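Local coordinates for LYND (Lyngbya aestuarii, PDB 4V1T), which probably catalyses the ATP-dependent cyclodehydration of cysteine residues in precursor peptides to thiazolines, as a YcaO-family heterocyclase of cyanobactin biosynthesis, at residues N121-E124 with V125-A128; L157-D160 with Y161-E165; E218-V221 with L222-K225; T292-H295 with S296-D299. All blocks are in the same frame, centred on the assembly; numbering follows the deposited sequence.

All four interactions are local, and three of them lie at ends or turns of regular elements. Interaction 1 starts a helix, interaction 2 turns the chain after a strand, and interaction 4 closes a hairpin. Interaction 3 lies within a helix, near its end. Interactions 1, 2 and 4 belong to the same mixed sheet and its connections. Interaction 2 is the most buried, and it touches both interaction 1, through Ile122, and interaction 3, through Leu162 against Glu218. The other three are partly buried. Interactions 3 and 4 also meet the second subunit. A serine hydroxyl caps the helix in interaction 1, carboxylates accept in interaction 2, and side-chain amides work in interactions 2, 3 and 4.

Interaction 1 of 4, residues N121-E124 with V125-A128; sequences NISE and VTVA
Ser123 is the N-cap of helix 124-135, and its side chain caps the backbone of Thr126. This helix follows strand 114-118 and leads to strand 141-142, which pairs in parallel with strand 114-118, so the cap opens the helix of a beta-alpha-beta unit. Ser123 OG is the central acceptor. It takes the backbone N-H of Thr126, with N to OG at 3.2 Å and an angle of 141° at the hydrogen. It also takes the hydroxyl of Thr126, with OG1 to OG at 2.6 Å. One oxygen thus satisfies two donors of the same residue. Ser123 OG stands between its own backbone N and carbonyl carbon (chi1 62°), which turns it back over the first turn. Ser123 O receives Val127 N in a weak bond of 3.4 Å. The next i+4 bond runs from Ala128 N to Glu124 O at 3.1 Å, and the donor sits well above the carbonyl plane, 46° out of it. With an alanine at the cap, the N-H and the hydroxyl of Thr126 would probably lose their acceptor and the first turn would fray. The rest of the contact is apolar. The side chains of Ile122 and Thr126 cross at about a right angle, with CG2 of Ile122 3.7 Å from CG2 of Thr126. Ile122 and Val127 both pack on Leu157 of strand 154-157, and Val127 also reaches Leu116 and Pro118. Val127 CG2 ends 3.3 Å from Ser123 O and 4.4 Å from Ile122 CG2.

Interaction 2 of 4, residues L157-D160 with Y161-E165; sequences LTDD and YLQPE
A type I beta turn from Asp160 to Gln163 carries the chain from strand 154-157 toward helix 165-176, and its first residue also makes an Asx turn. In the Asx turn Asp160 OD2 accepts Leu162 N at 3.0 Å. The donor comes to the anti side of OD2, 31° out of the carboxylate plane. The same oxygen forms a salt bridge with Arg215. The beta turn itself is closed by a weak bond of 3.4 Å from Gln163 N to Asp160 O. That carbonyl has a second donor, the hydroxyl of Thr158, with OG1 to O at only 2.5 Å. The hydroxyl approaches from above the carbonyl plane. Gln163 runs past Thr158 in the opposite direction, with its CG 3.4 Å from Thr158 OG1. Its chain then bends at chi2 (-76°) and brings the amide to Asp159. There NE2 donates to Asp159 OD1 at 2.7 Å, nearly straight at 165°. OD1 uses its syn lone pair, and the carboxylate and amide planes are close to coplanar. Tyr161 leaves the turn on another side. Its CD1 meets Thr158 CG2 obliquely at 3.6 Å, its ring meets that of Trp191, and its hydroxyl bonds to Gly193 O. Two buried carboxylates thus have different partners in this turn. Asp160 is probably stabilised as an anion by Arg215, whereas the neutral amide of Gln163 would hold Asp159 in place without cancelling its charge.

Interaction 3 of 4, residues E218-V221 with L222-K225; sequences EASV and LRQK
Glu218 meets Leu222 one turn further along helix 216-225. The two side chains lie side by side and point the same way, with Glu218 CG 4.0 Å from Leu222 CD1. The carboxylate of Glu218 goes on to a salt bridge with Arg215. Ala219 comes next, and its carbonyl O accepts twice from Arg223. Arg223 N gives the normal helix bond, and NE adds a weak one at 2.8 Å. The bend of the arginine at chi3 (-64°) folds the guanidinium back so that its edge meets Ala219 and Ser220. There NH2 lies only 3.1 Å from Ala219 CB. It also faces Ser220 N, another donor, so the exact turn of this end is doubtful. Arg223 NH1 bonds to Gly390 O. Ser220 OG points anti to the backbone N (chi1 -180°), which sets it to accept Gln224 NE2 at 3.2 Å, close to the plane of that amide. The hydroxyl also bonds to Ala392 O, and Gln224 NE2 bonds to Tyr24 OH of the second subunit. Val221 O receives Lys225 N at 2.7 Å, a bent bond of 136°. Val221 itself packs on Tyr24 of the second subunit. Ser220 with Gln224, and Ala219 with Arg223, thus add side-chain bonds at the backbone's own spacing. The i+4 to i backbone bonds are those of an alpha-helix, here its last turns.

Interaction 4 of 4, residues T292-H295 with S296-D299; sequences TLNH and SILD
Ile297 packs on one face of the Asn294 amide, the side chains crossing at about a right angle, with CG1 above Asn294 CG at 3.6 Å and CD1 3.8 Å from ND2. The ring of His295 has Leu293 O over one face, offset toward the rim. At the oxygen end of the amide, Asn294 OD1 accepts two weak bonds, from Ser296 N at 3.1 Å and from Ile297 N at 3.3 Å. The first makes an Asx turn. OD1 also accepts Gln29 NE2 of the second subunit, which bonds to Ser296 OG as well. Asn294 CG lies anti to the backbone N (chi1 -164°), swinging the amide out over the bend. Losing the amide to an alanine is likely to rob both turn N-H groups and Gln29 of the second subunit of their acceptor, and Ile297 of its flat partner. Asn294 and Asp299 are a hydrogen-bonded antiparallel pair. Asn294 N donates to Asp299 O at 3.0 Å, nearly along the C=O axis. The same oxygen receives a CA-H contact from Leu293 CA at 3.5 Å. Leu293 CD1 and Leu298 CD1 meet at 4.3 Å. The hairpin joins strand 289-294 to strand 299-304, the last strand of the mixed sheet in this chain. Strand 189-196 lies on the other side of 289-294, His295 packs on helix 250-275, and Lys266 of the second subunit bonds to Ser296 O.

Interaction 1 of 4, residues N121-E124 with V125-A128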
ATOM      1  N   ASN B 121     -10.747  -3.117  35.311  1.00 61.26           N
ATOM      2  CA  ASN B 121     -10.625  -2.005  36.253  1.00 68.34           C
ATOM      3  C   ASN B 121     -11.170  -0.679  35.728  1.00 69.40           C
ATOM      4  O   ASN B 121     -10.749   0.384  36.167  1.00 80.74           O
ATOM      5  CB  ASN B 121      -9.157  -1.847  36.690  1.00 71.79           C
ATOM      6  CG  ASN B 121      -8.213  -1.675  35.516  1.00 88.94           C
ATOM      7  OD1 ASN B 121      -8.560  -1.069  34.505  1.00 99.54           O
ATOM      8  ND2 ASN B 121      -7.012  -2.216  35.644  1.00107.96           N
ATOM      9  N   ILE B 122     -12.112  -0.735  34.793  1.00 66.69           N
ATOM     10  CA  ILE B 122     -12.723   0.483  34.270  1.00 58.98           C
ATOM     11  C   ILE B 122     -13.558   1.154  35.357  1.00 55.09           C
ATOM     12  O   ILE B 122     -14.429   0.535  35.959  1.00 56.97           O
ATOM     13  CB  ILE B 122     -13.604   0.209  33.020  1.00 60.64           C
ATOM     14  CG1 ILE B 122     -12.773  -0.415  31.894  1.00 55.98           C
ATOM     15  CG2 ILE B 122     -14.260   1.492  32.511  1.00 51.63           C
ATOM     16  CD1 ILE B 122     -11.614   0.436  31.401  1.00 59.61           C
ATOM     17  N   SER B 123     -13.280   2.426  35.604  1.00 68.38           N
ATOM     18  CA  SER B 123     -13.948   3.175  36.664  1.00 76.48           C
ATOM     19  C   SER B 123     -15.424   3.409  36.348  1.00 71.03           C
ATOM     20  O   SER B 123     -15.878   3.197  35.226  1.00 71.76           O
ATOM     21  CB  SER B 123     -13.241   4.514  36.898  1.00 75.67           C
ATOM     22  OG  SER B 123     -13.284   5.315  35.731  1.00 79.86           O
ATOM     23  N   GLU B 124     -16.169   3.849  37.353  1.00 64.26           N
ATOM     24  CA  GLU B 124     -17.594   4.105  37.202  1.00 67.26           C
ATOM     25  C   GLU B 124     -17.856   5.527  36.733  1.00 69.50           C
ATOM     26  O   GLU B 124     -18.953   5.843  36.281  1.00 72.61           O
ATOM     27  CB  GLU B 124     -18.334   3.837  38.506  1.00 78.39           C
ATOM     28  CG  GLU B 124     -18.178   2.407  39.003  1.00102.37           C
ATOM     29  CD  GLU B 124     -16.926   2.182  39.847  1.00115.81           C
ATOM     30  OE1 GLU B 124     -16.190   3.152  40.146  1.00 93.22           O
ATOM     31  OE2 GLU B 124     -16.674   1.021  40.224  1.00123.80           O
ATOM     32  N   VAL B 125     -16.845   6.381  36.839  1.00 52.92           N
ATOM     33  CA  VAL B 125     -16.932   7.727  36.289  1.00 58.60           C
ATOM     34  C   VAL B 125     -16.617   7.671  34.799  1.00 52.84           C
ATOM     35  O   VAL B 125     -17.114   8.486  34.026  1.00 48.50           O
ATOM     36  CB  VAL B 125     -15.996   8.734  37.005  1.00 65.75           C
ATOM     37  CG1 VAL B 125     -16.512   9.033  38.408  1.00 59.96           C
ATOM     38  CG2 VAL B 125     -14.559   8.232  37.053  1.00 67.71           C
ATOM     39  N   THR B 126     -15.800   6.697  34.404  1.00 46.67           N
ATOM     40  CA  THR B 126     -15.520   6.453  33.001  1.00 45.31           C
ATOM     41  C   THR B 126     -16.787   5.978  32.300  1.00 42.99           C
ATOM     42  O   THR B 126     -17.087   6.397  31.185  1.00 53.41           O
ATOM     43  CB  THR B 126     -14.397   5.414  32.816  1.00 55.76           C
ATOM     44  OG1 THR B 126     -13.151   5.986  33.220  1.00 60.24           O
ATOM     45  CG2 THR B 126     -14.283   4.968  31.343  1.00 45.14           C
ATOM     46  N   VAL B 127     -17.526   5.096  32.962  1.00 43.96           N
ATOM     47  CA  VAL B 127     -18.802   4.621  32.454  1.00 44.03           C
ATOM     48  C   VAL B 127     -19.788   5.784  32.369  1.00 48.70           C
ATOM     49  O   VAL B 127     -20.583   5.885  31.433  1.00 51.12           O
ATOM     50  CB  VAL B 127     -19.384   3.499  33.339  1.00 47.19           C
ATOM     51  CG1 VAL B 127     -20.779   3.110  32.872  1.00 55.53           C
ATOM     52  CG2 VAL B 127     -18.467   2.283  33.322  1.00 54.54           C
ATOM     53  N   ALA B 128     -19.722   6.664  33.352  1.00 49.97           N
ATOM     54  CA  ALA B 128     -20.611   7.819  33.417  1.00 45.47           C
ATOM     55  C   ALA B 128     -20.288   8.835  32.320  1.00 46.59           C
ATOM     56  O   ALA B 128     -21.183   9.474  31.783  1.00 59.83           O
ATOM     57  CB  ALA B 128     -20.518   8.474  34.788  1.00 56.55           C
TER

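Interaction 2 of 4, residues L157-D160 with Y161-E165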
ATOM      1  N   LEU B 157     -16.881  -1.877  28.153  1.00 45.51           N
ATOM      2  CA  LEU B 157     -15.638  -1.129  28.301  1.00 45.20           C
ATOM      3  C   LEU B 157     -14.639  -1.983  29.072  1.00 52.23           C
ATOM      4  O   LEU B 157     -14.928  -2.409  30.188  1.00 48.00           O
ATOM      5  CB  LEU B 157     -15.859   0.190  29.037  1.00 58.85           C
ATOM      6  CG  LEU B 157     -17.162   0.947  28.808  1.00 56.49           C
ATOM      7  CD1 LEU B 157     -17.085   2.298  29.495  1.00 52.19           C
ATOM      8  CD2 LEU B 157     -17.458   1.140  27.338  1.00 69.54           C
ATOM      9  N   THR B 158     -13.476  -2.232  28.474  1.00 42.77           N
ATOM     10  CA  THR B 158     -12.462  -3.075  29.086  1.00 49.99           C
ATOM     11  C   THR B 158     -11.139  -2.341  29.128  1.00 52.09           C
ATOM     12  O   THR B 158     -10.964  -1.338  28.433  1.00 50.73           O
ATOM     13  CB  THR B 158     -12.281  -4.406  28.328  1.00 50.70           C
ATOM     14  OG1 THR B 158     -11.435  -5.283  29.088  1.00 48.36           O
ATOM     15  CG2 THR B 158     -11.679  -4.175  26.936  1.00 45.13           C
ATOM     16  N   ASP B 159     -10.223  -2.840  29.960  1.00 42.27           N
ATOM     17  CA  ASP B 159      -8.842  -2.355  29.983  1.00 48.13           C
ATOM     18  C   ASP B 159      -7.949  -3.291  29.174  1.00 50.76           C
ATOM     19  O   ASP B 159      -6.813  -2.950  28.848  1.00 48.11           O
ATOM     20  CB  ASP B 159      -8.325  -2.231  31.425  1.00 61.43           C
ATOM     21  CG  ASP B 159      -8.441  -3.531  32.213  1.00 65.61           C
ATOM     22  OD1 ASP B 159      -9.288  -4.376  31.873  1.00 71.59           O
ATOM     23  OD2 ASP B 159      -7.680  -3.710  33.182  1.00 77.54           O
ATOM     24  N   ASP B 160      -8.471  -4.471  28.849  1.00 51.02           N
ATOM     25  CA  ASP B 160      -7.745  -5.427  28.023  1.00 56.64           C
ATOM     26  C   ASP B 160      -8.733  -6.322  27.299  1.00 49.83           C
ATOM     27  O   ASP B 160      -9.757  -6.705  27.874  1.00 51.15           O
ATOM     28  CB  ASP B 160      -6.778  -6.259  28.876  1.00 59.47           C
ATOM     29  CG  ASP B 160      -5.724  -6.958  28.044  1.00 62.57           C
ATOM     30  OD1 ASP B 160      -4.664  -6.349  27.787  1.00 70.28           O
ATOM     31  OD2 ASP B 160      -5.958  -8.117  27.647  1.00 52.98           O
ATOM     32  N   TYR B 161      -8.422  -6.666  26.052  1.00 49.24           N
ATOM     33  CA  TYR B 161      -9.324  -7.478  25.236  1.00 49.39           C
ATOM     34  C   TYR B 161      -9.260  -8.978  25.544  1.00 47.77           C
ATOM     35  O   TYR B 161     -10.018  -9.753  24.974  1.00 43.76           O
ATOM     36  CB  TYR B 161      -9.052  -7.240  23.757  1.00 46.58           C
ATOM     37  CG  TYR B 161      -9.844  -6.078  23.179  1.00 47.18           C
ATOM     38  CD1 TYR B 161      -9.989  -4.888  23.877  1.00 36.69           C
ATOM     39  CD2 TYR B 161     -10.444  -6.175  21.933  1.00 34.71           C
ATOM     40  CE1 TYR B 161     -10.712  -3.826  23.345  1.00 42.49           C
ATOM     41  CE2 TYR B 161     -11.172  -5.128  21.398  1.00 40.99           C
ATOM     42  CZ  TYR B 161     -11.301  -3.957  22.104  1.00 45.32           C
ATOM     43  OH  TYR B 161     -12.015  -2.914  21.564  1.00 39.19           O
ATOM     44  N   LEU B 162      -8.369  -9.378  26.445  1.00 48.50           N
ATOM     45  CA  LEU B 162      -8.283 -10.775  26.873  1.00 57.71           C
ATOM     46  C   LEU B 162      -8.728 -10.947  28.321  1.00 60.82           C
ATOM     47  O   LEU B 162      -8.416 -11.952  28.960  1.00 65.26           O
ATOM     48  CB  LEU B 162      -6.854 -11.313  26.692  1.00 64.56           C
ATOM     49  CG  LEU B 162      -6.398 -11.589  25.251  1.00 61.64           C
ATOM     50  CD1 LEU B 162      -4.955 -12.079  25.254  1.00 58.36           C
ATOM     51  CD2 LEU B 162      -7.299 -12.610  24.568  1.00 67.15           C
ATOM     52  N   GLN B 163      -9.481  -9.982  28.836  1.00 69.91           N
ATOM     53  CA  GLN B 163     -10.072 -10.119  30.164  1.00 60.38           C
ATOM     54  C   GLN B 163     -10.964 -11.356  30.207  1.00 54.84           C
ATOM     55  O   GLN B 163     -11.896 -11.467  29.415  1.00 54.95           O
ATOM     56  CB  GLN B 163     -10.894  -8.882  30.531  1.00 51.24           C
ATOM     57  CG  GLN B 163     -10.069  -7.704  31.029  1.00 53.04           C
ATOM     58  CD  GLN B 163      -9.587  -7.895  32.460  1.00 66.77           C
ATOM     59  OE1 GLN B 163      -9.696  -8.979  33.020  1.00 61.34           O
ATOM     60  NE2 GLN B 163      -9.060  -6.833  33.061  1.00 64.48           N
ATOM     61  N   PRO B 164     -10.687 -12.294  31.135  1.00 52.64           N
ATOM     62  CA  PRO B 164     -11.428 -13.564  31.143  1.00 58.11           C
ATOM     63  C   PRO B 164     -12.950 -13.430  31.291  1.00 61.42           C
ATOM     64  O   PRO B 164     -13.667 -14.330  30.876  1.00 68.50           O
ATOM     65  CB  PRO B 164     -10.826 -14.329  32.343  1.00 61.13           C
ATOM     66  CG  PRO B 164     -10.051 -13.336  33.116  1.00 56.12           C
ATOM     67  CD  PRO B 164      -9.607 -12.292  32.132  1.00 52.25           C
ATOM     68  N   GLU B 165     -13.430 -12.328  31.855  1.00 51.77           N
ATOM     69  CA  GLU B 165     -14.863 -12.117  31.991  1.00 66.93           C
ATOM     70  C   GLU B 165     -15.551 -11.946  30.626  1.00 67.35           C
ATOM     71  O   GLU B 165     -16.747 -12.186  30.496  1.00 59.08           O
ATOM     72  CB  GLU B 165     -15.151 -10.892  32.852  1.00 76.19           C
ATOM     73  CG  GLU B 165     -16.640 -10.573  32.933  1.00 81.35           C
ATOM     74  CD  GLU B 165     -16.980  -9.514  33.955  1.00 81.07           C
ATOM     75  OE1 GLU B 165     -16.122  -9.184  34.803  1.00 78.83           O
ATOM     76  OE2 GLU B 165     -18.129  -9.018  33.898  1.00 69.07           O
TER

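Interaction 3 of 4, residues E218-V221 with L222-K225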
ATOM      1  N   GLU B 218       3.512 -11.775  26.540  1.00 73.39           N
ATOM      2  CA  GLU B 218       2.503 -11.936  27.576  1.00 70.02           C
ATOM      3  C   GLU B 218       2.249 -13.418  27.844  1.00 71.39           C
ATOM      4  O   GLU B 218       2.239 -13.857  28.989  1.00 71.01           O
ATOM      5  CB  GLU B 218       1.200 -11.241  27.168  1.00 75.88           C
ATOM      6  CG  GLU B 218       0.112 -11.253  28.238  1.00 84.77           C
ATOM      7  CD  GLU B 218      -1.243 -10.773  27.722  1.00 93.73           C
ATOM      8  OE1 GLU B 218      -1.999 -11.588  27.128  1.00 68.05           O
ATOM      9  OE2 GLU B 218      -1.566  -9.580  27.923  1.00103.21           O
ATOM     10  N   ALA B 219       2.052 -14.181  26.773  1.00 73.11           N
ATOM     11  CA  ALA B 219       1.725 -15.598  26.877  1.00 70.19           C
ATOM     12  C   ALA B 219       2.844 -16.385  27.559  1.00 69.28           C
ATOM     13  O   ALA B 219       2.584 -17.322  28.315  1.00 72.44           O
ATOM     14  CB  ALA B 219       1.442 -16.175  25.498  1.00 67.49           C
ATOM     15  N   SER B 220       4.088 -16.006  27.283  1.00 74.66           N
ATOM     16  CA  SER B 220       5.245 -16.748  27.788  1.00 87.66           C
ATOM     17  C   SER B 220       5.445 -16.462  29.265  1.00 78.59           C
ATOM     18  O   SER B 220       5.812 -17.347  30.039  1.00 86.82           O
ATOM     19  CB  SER B 220       6.508 -16.401  26.996  1.00 83.13           C
ATOM     20  OG  SER B 220       7.625 -17.128  27.488  1.00 93.68           O
ATOM     21  N   VAL B 221       5.200 -15.211  29.632  1.00 72.47           N
ATOM     22  CA  VAL B 221       5.222 -14.778  31.016  1.00 82.77           C
ATOM     23  C   VAL B 221       4.169 -15.545  31.796  1.00 82.31           C
ATOM     24  O   VAL B 221       4.425 -16.011  32.904  1.00 83.18           O
ATOM     25  CB  VAL B 221       4.969 -13.256  31.125  1.00 72.00           C
ATOM     26  CG1 VAL B 221       4.452 -12.864  32.508  1.00 79.27           C
ATOM     27  CG2 VAL B 221       6.237 -12.490  30.787  1.00 66.82           C
ATOM     28  N   LEU B 222       2.988 -15.680  31.204  1.00 71.50           N
ATOM     29  CA  LEU B 222       1.897 -16.396  31.844  1.00 70.25           C
ATOM     30  C   LEU B 222       2.247 -17.866  32.039  1.00 72.96           C
ATOM     31  O   LEU B 222       2.009 -18.417  33.104  1.00 80.64           O
ATOM     32  CB  LEU B 222       0.611 -16.262  31.032  1.00 63.94           C
ATOM     33  CG  LEU B 222      -0.009 -14.860  31.030  1.00 79.95           C
ATOM     34  CD1 LEU B 222      -1.021 -14.703  29.895  1.00 71.24           C
ATOM     35  CD2 LEU B 222      -0.660 -14.542  32.368  1.00 85.21           C
ATOM     36  N   ARG B 223       2.804 -18.488  31.001  1.00 81.05           N
ATOM     37  CA  ARG B 223       3.277 -19.872  31.084  1.00 85.76           C
ATOM     38  C   ARG B 223       4.351 -20.008  32.145  1.00 91.33           C
ATOM     39  O   ARG B 223       4.308 -20.922  32.963  1.00 96.67           O
ATOM     40  CB  ARG B 223       3.827 -20.350  29.739  1.00 83.32           C
ATOM     41  CG  ARG B 223       2.768 -20.908  28.805  1.00 79.15           C
ATOM     42  CD  ARG B 223       3.247 -20.924  27.368  1.00 91.44           C
ATOM     43  NE  ARG B 223       3.493 -19.577  26.840  1.00105.44           N
ATOM     44  CZ  ARG B 223       3.700 -19.304  25.555  1.00107.23           C
ATOM     45  NH1 ARG B 223       3.672 -20.275  24.668  1.00111.45           N
ATOM     46  NH2 ARG B 223       3.920 -18.068  25.135  1.00106.23           N
ATOM     47  N   GLN B 224       5.309 -19.099  32.126  1.00 93.00           N
ATOM     48  CA  GLN B 224       6.369 -19.109  33.116  1.00 91.13           C
ATOM     49  C   GLN B 224       5.829 -18.897  34.500  1.00 88.57           C
ATOM     50  O   GLN B 224       6.290 -19.495  35.459  1.00 94.03           O
ATOM     51  CB  GLN B 224       7.380 -18.035  32.817  1.00 89.92           C
ATOM     52  CG  GLN B 224       8.360 -18.464  31.776  1.00 94.47           C
ATOM     53  CD  GLN B 224       9.355 -17.389  31.458  1.00100.33           C
ATOM     54  OE1 GLN B 224      10.084 -16.919  32.325  1.00 99.92           O
ATOM     55  NE2 GLN B 224       9.405 -17.006  30.200  1.00 99.29           N
ATOM     56  N   LYS B 225       4.831 -18.046  34.598  1.00 86.27           N
ATOM     57  CA  LYS B 225       4.312 -17.647  35.874  1.00 83.23           C
ATOM     58  C   LYS B 225       3.818 -18.854  36.563  1.00 99.18           C
ATOM     59  O   LYS B 225       3.964 -18.980  37.761  1.00104.50           O
ATOM     60  CB  LYS B 225       3.158 -16.698  35.735  1.00 92.10           C
ATOM     61  CG  LYS B 225       2.810 -16.056  37.041  1.00 93.18           C
ATOM     62  CD  LYS B 225       2.399 -14.626  36.822  1.00 92.36           C
ATOM     63  CE  LYS B 225       1.472 -14.165  37.896  1.00 75.44           C
ATOM     64  NZ  LYS B 225       0.426 -13.319  37.298  1.00 73.50           N
TER

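Interaction 4 of 4, residues T292-H295 with S296-D299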
ATOM      1  N   THR B 292      -7.593   0.567  15.990  1.00 33.59           N
ATOM      2  CA  THR B 292      -6.604   0.962  16.983  1.00 50.62           C
ATOM      3  C   THR B 292      -6.127   2.364  16.651  1.00 46.63           C
ATOM      4  O   THR B 292      -5.708   2.634  15.529  1.00 35.38           O
ATOM      5  CB  THR B 292      -5.399  -0.002  17.055  1.00 47.84           C
ATOM      6  OG1 THR B 292      -4.780  -0.109  15.765  1.00 45.92           O
ATOM      7  CG2 THR B 292      -5.852  -1.370  17.510  1.00 44.25           C
ATOM      8  N   LEU B 293      -6.222   3.257  17.630  1.00 39.59           N
ATOM      9  CA  LEU B 293      -5.706   4.608  17.511  1.00 38.99           C
ATOM     10  C   LEU B 293      -4.595   4.806  18.535  1.00 38.41           C
ATOM     11  O   LEU B 293      -4.854   4.999  19.724  1.00 43.42           O
ATOM     12  CB  LEU B 293      -6.812   5.639  17.722  1.00 39.26           C
ATOM     13  CG  LEU B 293      -6.384   7.110  17.756  1.00 44.99           C
ATOM     14  CD1 LEU B 293      -5.762   7.529  16.439  1.00 52.38           C
ATOM     15  CD2 LEU B 293      -7.563   8.010  18.102  1.00 42.59           C
ATOM     16  N   ASN B 294      -3.358   4.745  18.060  1.00 43.89           N
ATOM     17  CA  ASN B 294      -2.201   4.991  18.905  1.00 41.29           C
ATOM     18  C   ASN B 294      -2.094   6.478  19.195  1.00 46.97           C
ATOM     19  O   ASN B 294      -1.974   7.285  18.274  1.00 44.86           O
ATOM     20  CB  ASN B 294      -0.935   4.472  18.226  1.00 44.55           C
ATOM     21  CG  ASN B 294       0.225   4.333  19.189  1.00 46.95           C
ATOM     22  OD1 ASN B 294       0.445   5.184  20.050  1.00 43.33           O
ATOM     23  ND2 ASN B 294       0.966   3.256  19.055  1.00 45.19           N
ATOM     24  N   HIS B 295      -2.174   6.835  20.472  1.00 58.84           N
ATOM     25  CA  HIS B 295      -2.169   8.232  20.889  1.00 51.82           C
ATOM     26  C   HIS B 295      -0.746   8.806  20.997  1.00 43.24           C
ATOM     27  O   HIS B 295      -0.528   9.978  20.682  1.00 53.60           O
ATOM     28  CB  HIS B 295      -2.867   8.379  22.244  1.00 45.77           C
ATOM     29  CG  HIS B 295      -4.333   8.087  22.217  1.00 52.79           C
ATOM     30  ND1 HIS B 295      -5.232   8.852  21.504  1.00 50.54           N
ATOM     31  CD2 HIS B 295      -5.066   7.130  22.840  1.00 51.17           C
ATOM     32  CE1 HIS B 295      -6.450   8.373  21.679  1.00 44.88           C
ATOM     33  NE2 HIS B 295      -6.377   7.326  22.480  1.00 50.83           N
ATOM     34  N   SER B 296       0.206   7.980  21.431  1.00 50.54           N
ATOM     35  CA  SER B 296       1.578   8.429  21.701  1.00 64.69           C
ATOM     36  C   SER B 296       2.289   8.781  20.378  1.00 56.49           C
ATOM     37  O   SER B 296       2.650   9.941  20.141  1.00 56.52           O
ATOM     38  CB  SER B 296       2.348   7.360  22.507  1.00 64.35           C
ATOM     39  OG  SER B 296       2.375   6.126  21.817  1.00 60.85           O
ATOM     40  N   ILE B 297       2.471   7.790  19.509  1.00 54.97           N
ATOM     41  CA  ILE B 297       2.750   8.090  18.111  1.00 72.52           C
ATOM     42  C   ILE B 297       1.379   8.430  17.572  1.00 83.81           C
ATOM     43  O   ILE B 297       0.397   8.375  18.308  1.00110.54           O
ATOM     44  CB  ILE B 297       3.367   6.907  17.327  1.00 65.94           C
ATOM     45  CG1 ILE B 297       2.262   5.966  16.778  1.00 67.55           C
ATOM     46  CG2 ILE B 297       4.402   6.195  18.191  1.00 62.10           C
ATOM     47  CD1 ILE B 297       2.787   4.737  16.044  1.00 74.45           C
ATOM     48  N   LEU B 298       1.283   8.787  16.307  1.00 60.92           N
ATOM     49  CA  LEU B 298      -0.028   8.965  15.729  1.00 58.96           C
ATOM     50  C   LEU B 298      -0.202   7.969  14.595  1.00 59.20           C
ATOM     51  O   LEU B 298       0.546   7.995  13.617  1.00 59.91           O
ATOM     52  CB  LEU B 298      -0.216  10.408  15.264  1.00 61.63           C
ATOM     53  CG  LEU B 298      -1.646  10.856  14.983  1.00 58.82           C
ATOM     54  CD1 LEU B 298      -2.614  10.396  16.069  1.00 62.20           C
ATOM     55  CD2 LEU B 298      -1.683  12.372  14.844  1.00 55.28           C
ATOM     56  N   ASP B 299      -1.178   7.074  14.747  1.00 51.96           N
ATOM     57  CA  ASP B 299      -1.449   6.062  13.733  1.00 49.67           C
ATOM     58  C   ASP B 299      -2.810   5.414  13.965  1.00 48.30           C
ATOM     59  O   ASP B 299      -3.214   5.201  15.105  1.00 47.61           O
ATOM     60  CB  ASP B 299      -0.346   4.991  13.743  1.00 57.91           C
ATOM     61  CG  ASP B 299      -0.317   4.159  12.464  1.00 67.30           C
ATOM     62  OD1 ASP B 299      -0.774   4.643  11.402  1.00 62.73           O
ATOM     63  OD2 ASP B 299       0.176   3.016  12.526  1.00 72.36           O
TER
HETATM   64  O   HOH W   1      -2.863   1.826  15.724  1.00 53.44           O